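Local structure of alpha-L-arabinosidase (Xanthomonas axonopodis pv. citri, 6D25) at residues Q373-L378 with I382-D387; D81-L86 with M140-L145. The protein probably hydrolyses alpha-L-arabinofuranosyl side chains of arabinoxylans, including those on internal di-substituted units, as a trimeric family GH51 arabinofuranosidase. All coordinates share one frame; numbering follows the deposited sequence.

Interaction 1: residues Q373-L378 with I382-D387; sequences QMVNVL and ILTDGD
Asn376 reaches across to Thr384 and meets it twice with its side-chain amide, in the loop that follows strand 366-371, the eighth parallel strand of the (beta/alpha)8 barrel. The chain then enters strand 382-385, the first arm of a hairpin with strand 388-391. One beta bridge, Val375 to Ile382, joins loop to strand: Asn376 N donates to Ile382 O at 3.0 Å, and Val375 CA lies 3.4 Å from that same oxygen in a CA-H...O contact.

Beyond the bridge the amide carries on where backbone pairing stops. Its OD1 takes the N-H of Thr384 (N to OD1 2.8 Å), the donor lying in the carbonyl plane on a lone pair. Its ND2 gives a nearly straight bond to Thr384 OG1 at 2.9 Å, only 5° out of the amide plane. With chi1 at 71°, the Thr384 hydroxyl is turned back over its own main chain, so that hydroxyl and backbone N-H face the same amide. Held at both ends, this amide can hardly flip, and ND2 also reaches Thr58 O.

Apolar contacts accompany the polar ones. Val375 crosses Thr384 at about a right angle, its CG1 lying 4.2 Å from Thr384 CG2, and this same methyl touches Ile382 CG2. Ile382 and Thr384 both lean on Met389 of the second hairpin arm. Leu383 points away at its root, but its far end comes back to Asn376, leaving Leu383 CD2 4.0 Å from Asn376 CA.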
ATOM      1  N   GLN A 373     -19.240  18.195  15.938  1.00 13.91           N
ATOM      2  CA  GLN A 373     -18.101  18.901  15.358  1.00 14.41           C
ATOM      3  C   GLN A 373     -18.264  20.376  15.745  1.00 14.80           C
ATOM      4  O   GLN A 373     -19.159  20.694  16.533  1.00 15.53           O
ATOM      5  CB  GLN A 373     -18.068  18.710  13.841  1.00 14.75           C
ATOM      6  CG  GLN A 373     -17.664  17.299  13.418  1.00 14.90           C
ATOM      7  CD  GLN A 373     -17.356  17.149  11.956  1.00 15.48           C
ATOM      8  OE1 GLN A 373     -17.076  18.155  11.276  1.00 16.67           O
ATOM      9  NE2 GLN A 373     -17.389  15.907  11.482  1.00 13.84           N
ATOM     10  N   MET A 374     -17.439  21.277  15.227  1.00 14.45           N
ATOM     11  CA  MET A 374     -17.232  22.544  15.886  1.00 14.75           C
ATOM     12  C   MET A 374     -18.340  23.545  15.520  1.00 15.26           C
ATOM     13  O   MET A 374     -18.903  24.177  16.433  1.00 14.83           O
ATOM     14  CB  MET A 374     -15.849  23.118  15.541  1.00 14.95           C
ATOM     15  CG  MET A 374     -15.440  24.289  16.404  1.00 15.97           C
ATOM     16  SD  MET A 374     -13.727  24.807  16.086  1.00 17.00           S
ATOM     17  CE  MET A 374     -13.898  25.543  14.465  1.00 17.41           C
ATOM     18  N   VAL A 375     -18.623  23.752  14.220  1.00 15.11           N
ATOM     19  CA  VAL A 375     -19.606  24.712  13.774  1.00 15.78           C
ATOM     20  C   VAL A 375     -20.552  24.050  12.769  1.00 16.02           C
ATOM     21  O   VAL A 375     -20.078  23.358  11.874  1.00 15.88           O
ATOM     22  CB  VAL A 375     -18.939  25.948  13.138  1.00 16.27           C
ATOM     23  CG1 VAL A 375     -19.957  27.037  12.807  1.00 16.20           C
ATOM     24  CG2 VAL A 375     -17.843  26.513  14.016  1.00 16.47           C
ATOM     25  N   ASN A 376     -21.853  24.201  12.948  1.00 15.82           N
ATOM     26  CA  ASN A 376     -22.880  23.837  11.936  1.00 15.98           C
ATOM     27  C   ASN A 376     -23.020  22.323  11.707  1.00 16.17           C
ATOM     28  O   ASN A 376     -23.811  21.946  10.828  1.00 16.46           O
ATOM     29  CB  ASN A 376     -22.607  24.532  10.601  1.00 16.23           C
ATOM     30  CG  ASN A 376     -22.935  26.006  10.662  1.00 16.34           C
ATOM     31  OD1 ASN A 376     -23.845  26.377  11.424  1.00 16.78           O
ATOM     32  ND2 ASN A 376     -22.238  26.812   9.869  1.00 15.49           N
ATOM     33  N   VAL A 377     -22.277  21.476  12.411  1.00 15.66           N
ATOM     34  CA  VAL A 377     -22.208  20.036  12.075  1.00 15.18           C
ATOM     35  C   VAL A 377     -22.304  19.250  13.387  1.00 14.90           C
ATOM     36  O   VAL A 377     -21.568  19.533  14.355  1.00 14.81           O
ATOM     37  CB  VAL A 377     -20.882  19.714  11.367  1.00 15.33           C
ATOM     38  CG1 VAL A 377     -20.663  18.227  11.211  1.00 15.22           C
ATOM     39  CG2 VAL A 377     -20.801  20.415  10.014  1.00 15.84           C
ATOM     40  N   LEU A 378     -23.196  18.269  13.388  1.00 14.47           N
ATOM     41  CA  LEU A 378     -23.416  17.391  14.529  1.00 14.48           C
ATOM     42  C   LEU A 378     -23.592  18.220  15.812  1.00 14.22           C
ATOM     43  O   LEU A 378     -24.379  19.127  15.759  1.00 14.01           O
ATOM     44  CB  LEU A 378     -22.294  16.344  14.577  1.00 14.35           C
ATOM     45  CG  LEU A 378     -22.387  15.282  13.475  1.00 14.80           C
ATOM     46  CD1 LEU A 378     -21.158  14.398  13.447  1.00 14.93           C
ATOM     47  CD2 LEU A 378     -23.632  14.426  13.615  1.00 15.51           C
ATOM     48  N   ILE A 382     -21.545  26.176  17.709  1.00 15.79           N
ATOM     49  CA  ILE A 382     -22.053  27.388  17.087  1.00 16.74           C
ATOM     50  C   ILE A 382     -22.837  27.008  15.837  1.00 16.99           C
ATOM     51  O   ILE A 382     -22.425  26.078  15.164  1.00 16.55           O
ATOM     52  CB  ILE A 382     -20.888  28.340  16.713  1.00 17.11           C
ATOM     53  CG1 ILE A 382     -20.117  28.788  17.951  1.00 17.33           C
ATOM     54  CG2 ILE A 382     -21.365  29.529  15.887  1.00 18.12           C
ATOM     55  CD1 ILE A 382     -18.769  29.381  17.625  1.00 17.11           C
ATOM     56  N   LEU A 383     -23.941  27.692  15.576  1.00 17.11           N
ATOM     57  CA  LEU A 383     -24.683  27.567  14.341  1.00 18.79           C
ATOM     58  C   LEU A 383     -24.660  28.937  13.649  1.00 19.22           C
ATOM     59  O   LEU A 383     -24.801  29.955  14.326  1.00 19.85           O
ATOM     60  CB  LEU A 383     -26.126  27.107  14.592  1.00 20.06           C
ATOM     61  CG  LEU A 383     -26.268  25.855  15.461  1.00 20.98           C
ATOM     62  CD1 LEU A 383     -27.736  25.532  15.677  1.00 22.71           C
ATOM     63  CD2 LEU A 383     -25.614  24.662  14.798  1.00 20.80           C
ATOM     64  N   THR A 384     -24.403  28.956  12.350  1.00 19.92           N
ATOM     65  CA  THR A 384     -24.395  30.189  11.569  1.00 21.30           C
ATOM     66  C   THR A 384     -25.317  30.034  10.364  1.00 22.87           C
ATOM     67  O   THR A 384     -25.563  28.937   9.869  1.00 21.84           O
ATOM     68  CB  THR A 384     -23.007  30.583  11.059  1.00 21.39           C
ATOM     69  OG1 THR A 384     -22.612  29.679  10.035  1.00 21.13           O
ATOM     70  CG2 THR A 384     -21.956  30.613  12.136  1.00 21.12           C
ATOM     71  N   ASP A 385     -25.797  31.176   9.898  1.00 24.51           N
ATOM     72  CA  ASP A 385     -26.587  31.234   8.695  1.00 25.48           C
ATOM     73  C   ASP A 385     -26.415  32.633   8.084  1.00 25.17           C
ATOM     74  O   ASP A 385     -27.047  33.594   8.548  1.00 23.89           O
ATOM     75  CB  ASP A 385     -28.055  30.954   9.027  1.00 27.58           C
ATOM     76  CG  ASP A 385     -28.971  30.995   7.809  1.00 31.22           C
ATOM     77  OD1 ASP A 385     -28.471  31.072   6.685  1.00 32.47           O
ATOM     78  OD2 ASP A 385     -30.159  30.941   8.003  1.00 34.89           O
ATOM     79  N   GLY A 386     -25.508  32.747   7.137  1.00 23.83           N
ATOM     80  CA  GLY A 386     -25.064  34.037   6.698  1.00 25.64           C
ATOM     81  C   GLY A 386     -24.491  34.806   7.869  1.00 25.54           C
ATOM     82  O   GLY A 386     -23.739  34.230   8.650  1.00 25.25           O
ATOM     83  N   ASP A 387     -24.866  36.065   8.050  1.00 27.17           N
ATOM     84  CA  ASP A 387     -24.256  36.849   9.104  1.00 28.27           C
ATOM     85  C   ASP A 387     -24.850  36.499  10.481  1.00 27.48           C
ATOM     86  O   ASP A 387     -24.345  37.002  11.445  1.00 27.35           O
ATOM     87  CB  ASP A 387     -24.293  38.353   8.816  1.00 30.98           C
ATOM     88  CG  ASP A 387     -25.680  38.969   8.750  1.00 33.84           C
ATOM     89  OD1 ASP A 387     -26.664  38.292   9.040  1.00 36.36           O
ATOM     90  OD2 ASP A 387     -25.777  40.119   8.316  1.00 37.57           O
TER

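Interaction 2: residues D81-L86 with M140-L145; sequences DVVAAL and MDFTEL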
ATOM      1  N   ASP A  81     -17.227  36.826  14.433  1.00 19.80           N
ATOM      2  CA  ASP A  81     -18.126  36.396  15.513  1.00 19.60           C
ATOM      3  C   ASP A  81     -17.679  35.020  16.030  1.00 19.14           C
ATOM      4  O   ASP A  81     -17.614  34.801  17.260  1.00 18.51           O
ATOM      5  CB  ASP A  81     -19.599  36.447  15.094  1.00 19.67           C
ATOM      6  CG  ASP A  81     -19.984  35.746  13.779  1.00 19.66           C
ATOM      7  OD1 ASP A  81     -19.124  35.102  13.156  1.00 18.40           O
ATOM      8  OD2 ASP A  81     -21.162  35.931  13.334  1.00 20.64           O
ATOM      9  N   VAL A  82     -17.339  34.112  15.119  1.00 18.35           N
ATOM     10  CA  VAL A  82     -16.937  32.761  15.490  1.00 17.86           C
ATOM     11  C   VAL A  82     -15.570  32.797  16.177  1.00 17.38           C
ATOM     12  O   VAL A  82     -15.338  32.088  17.151  1.00 17.88           O
ATOM     13  CB  VAL A  82     -16.949  31.833  14.260  1.00 17.36           C
ATOM     14  CG1 VAL A  82     -16.231  30.521  14.533  1.00 17.56           C
ATOM     15  CG2 VAL A  82     -18.363  31.570  13.792  1.00 18.47           C
ATOM     16  N   VAL A  83     -14.647  33.596  15.648  1.00 17.33           N
ATOM     17  CA  VAL A  83     -13.336  33.735  16.246  1.00 17.40           C
ATOM     18  C   VAL A  83     -13.480  34.162  17.715  1.00 17.62           C
ATOM     19  O   VAL A  83     -12.861  33.557  18.604  1.00 17.80           O
ATOM     20  CB  VAL A  83     -12.438  34.715  15.453  1.00 17.95           C
ATOM     21  CG1 VAL A  83     -11.187  35.100  16.222  1.00 18.37           C
ATOM     22  CG2 VAL A  83     -12.075  34.122  14.107  1.00 18.48           C
ATOM     23  N   ALA A  84     -14.292  35.195  17.968  1.00 17.96           N
ATOM     24  CA  ALA A  84     -14.414  35.713  19.313  1.00 18.13           C
ATOM     25  C   ALA A  84     -15.028  34.644  20.237  1.00 18.37           C
ATOM     26  O   ALA A  84     -14.595  34.447  21.399  1.00 18.98           O
ATOM     27  CB  ALA A  84     -15.207  36.986  19.281  1.00 18.71           C
ATOM     28  N   ALA A  85     -16.041  33.949  19.742  1.00 17.89           N
ATOM     29  CA  ALA A  85     -16.733  32.963  20.565  1.00 18.33           C
ATOM     30  C   ALA A  85     -15.805  31.787  20.924  1.00 18.44           C
ATOM     31  O   ALA A  85     -15.821  31.278  22.044  1.00 18.40           O
ATOM     32  CB  ALA A  85     -17.973  32.510  19.856  1.00 18.26           C
ATOM     33  N   LEU A  86     -14.989  31.344  19.983  1.00 18.66           N
ATOM     34  CA  LEU A  86     -14.108  30.220  20.255  1.00 18.29           C
ATOM     35  C   LEU A  86     -12.956  30.657  21.173  1.00 18.79           C
ATOM     36  O   LEU A  86     -12.542  29.898  22.066  1.00 17.34           O
ATOM     37  CB  LEU A  86     -13.577  29.642  18.940  1.00 18.25           C
ATOM     38  CG  LEU A  86     -14.653  28.997  18.054  1.00 18.15           C
ATOM     39  CD1 LEU A  86     -14.052  28.601  16.729  1.00 17.79           C
ATOM     40  CD2 LEU A  86     -15.276  27.779  18.746  1.00 18.23           C
ATOM     41  N   MET A 140      -3.954  26.655   9.448  1.00 15.39           N
ATOM     42  CA  MET A 140      -2.894  26.824  10.436  1.00 16.12           C
ATOM     43  C   MET A 140      -2.866  28.263  10.963  1.00 16.18           C
ATOM     44  O   MET A 140      -2.654  28.481  12.183  1.00 16.21           O
ATOM     45  CB  MET A 140      -1.529  26.419   9.867  1.00 16.26           C
ATOM     46  CG  MET A 140      -1.422  24.943   9.581  1.00 16.82           C
ATOM     47  SD  MET A 140      -1.745  23.878  11.030  1.00 17.19           S
ATOM     48  CE  MET A 140      -0.251  24.225  11.945  1.00 17.37           C
ATOM     49  N   ASP A 141      -3.081  29.243  10.105  1.00 16.93           N
ATOM     50  CA  ASP A 141      -3.110  30.634  10.553  1.00 17.62           C
ATOM     51  C   ASP A 141      -4.362  30.874  11.413  1.00 17.42           C
ATOM     52  O   ASP A 141      -4.328  31.706  12.321  1.00 17.16           O
ATOM     53  CB  ASP A 141      -3.027  31.605   9.373  1.00 18.93           C
ATOM     54  CG  ASP A 141      -1.670  31.638   8.687  1.00 20.51           C
ATOM     55  OD1 ASP A 141      -0.660  31.208   9.312  1.00 19.65           O
ATOM     56  OD2 ASP A 141      -1.645  32.069   7.518  1.00 21.54           O
ATOM     57  N   PHE A 142      -5.429  30.163  11.170  1.00 16.99           N
ATOM     58  CA  PHE A 142      -6.629  30.228  12.049  1.00 17.14           C
ATOM     59  C   PHE A 142      -6.276  29.713  13.453  1.00 16.99           C
ATOM     60  O   PHE A 142      -6.668  30.368  14.452  1.00 16.78           O
ATOM     61  CB  PHE A 142      -7.772  29.413  11.445  1.00 17.53           C
ATOM     62  CG  PHE A 142      -9.049  29.368  12.244  1.00 17.42           C
ATOM     63  CD1 PHE A 142      -9.837  30.494  12.344  1.00 17.66           C
ATOM     64  CD2 PHE A 142      -9.475  28.196  12.850  1.00 17.60           C
ATOM     65  CE1 PHE A 142     -11.043  30.458  13.019  1.00 17.71           C
ATOM     66  CE2 PHE A 142     -10.711  28.155  13.502  1.00 17.82           C
ATOM     67  CZ  PHE A 142     -11.466  29.290  13.611  1.00 17.11           C
ATOM     68  N   THR A 143      -5.536  28.613  13.546  1.00 16.72           N
ATOM     69  CA  THR A 143      -5.143  28.121  14.876  1.00 17.52           C
ATOM     70  C   THR A 143      -4.318  29.182  15.607  1.00 18.07           C
ATOM     71  O   THR A 143      -4.532  29.379  16.813  1.00 17.92           O
ATOM     72  CB  THR A 143      -4.412  26.768  14.857  1.00 17.17           C
ATOM     73  OG1 THR A 143      -3.140  26.890  14.206  1.00 17.28           O
ATOM     74  CG2 THR A 143      -5.262  25.692  14.199  1.00 17.77           C
ATOM     75  N   GLU A 144      -3.426  29.886  14.906  1.00 18.90           N
ATOM     76  CA  GLU A 144      -2.619  30.910  15.564  1.00 19.62           C
ATOM     77  C   GLU A 144      -3.498  32.087  15.993  1.00 19.71           C
ATOM     78  O   GLU A 144      -3.277  32.623  17.073  1.00 18.63           O
ATOM     79  CB  GLU A 144      -1.459  31.375  14.687  1.00 19.96           C
ATOM     80  CG  GLU A 144      -0.394  30.306  14.578  1.00 20.67           C
ATOM     81  CD  GLU A 144       0.973  30.755  14.148  1.00 21.86           C
ATOM     82  OE1 GLU A 144       1.102  31.952  13.706  1.00 22.31           O
ATOM     83  OE2 GLU A 144       1.902  29.912  14.202  1.00 22.49           O
ATOM     84  N   LEU A 145      -4.492  32.460  15.179  1.00 19.95           N
ATOM     85  CA  LEU A 145      -5.374  33.558  15.546  1.00 20.82           C
ATOM     86  C   LEU A 145      -6.134  33.210  16.834  1.00 20.64           C
ATOM     87  O   LEU A 145      -6.360  34.071  17.650  1.00 19.70           O
ATOM     88  CB  LEU A 145      -6.350  33.835  14.395  1.00 22.39           C
ATOM     89  CG  LEU A 145      -7.272  35.051  14.562  1.00 22.89           C
ATOM     90  CD1 LEU A 145      -6.489  36.355  14.645  1.00 24.24           C
ATOM     91  CD2 LEU A 145      -8.242  35.148  13.404  1.00 23.38           C
TER
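Val83 touches both Phe142 and Leu145 with its CG2 methyl, 4.0 Å from Phe142 CE1 and equally close to Leu145 CD2. The Phe142 ring is met at its edge, near its plane, rather than over a face. A trans chi1 of 179° swings the ring out toward helix 80-88, so that CE1 and CZ lead. Leu86, one turn on from Val83, takes the neighbouring corner: its CD1 lies 4.1 Å from Phe142 CZ, the leucine crossing the phenylalanine at about a right angle. Leu145 crosses Val83 in a similar way, and its CD2 touches both valine methyls. No hydrogen bond joins the two segments, and the contact is small and wholly apolar.

The axes of the two short helical segments approach to 11.3 Å and cross at -53°, a spacing spanned by side chains from both helices. Tyr78 also lines the junction, its ring meeting that of Phe142 and its side chain touching Val83 and Leu145. Helices 80-88 and 136-146 follow the first and second strands, 51-52 and 93-96, making this the pairing of adjacent outer helices found in a (beta/alpha)8 barrel.

Helix 80-88 is the piece common to both surroundings: it faces helix 136-146 in interaction 2 and receives the hairpin and loop of interaction 1 as well. The centres of the two contacts are 14 Å apart, yet their side chains touch. Leu86 CD1, already against Phe142, is also 3.8 Å from Met374 CE, and Ile382 CD1 lies 3.9 Å from Ala85 CB. Helix 80-88 thus packs against elements following strand 366-371, last in the barrel's strand order. At the start of the 373-378 loop, Gln373, after a cis peptide, hydrogen-bonds Glu54 and a glycerol, probably from the crystallisation liquor; following a barrel strand's C-terminal end, they probably lie near the active site.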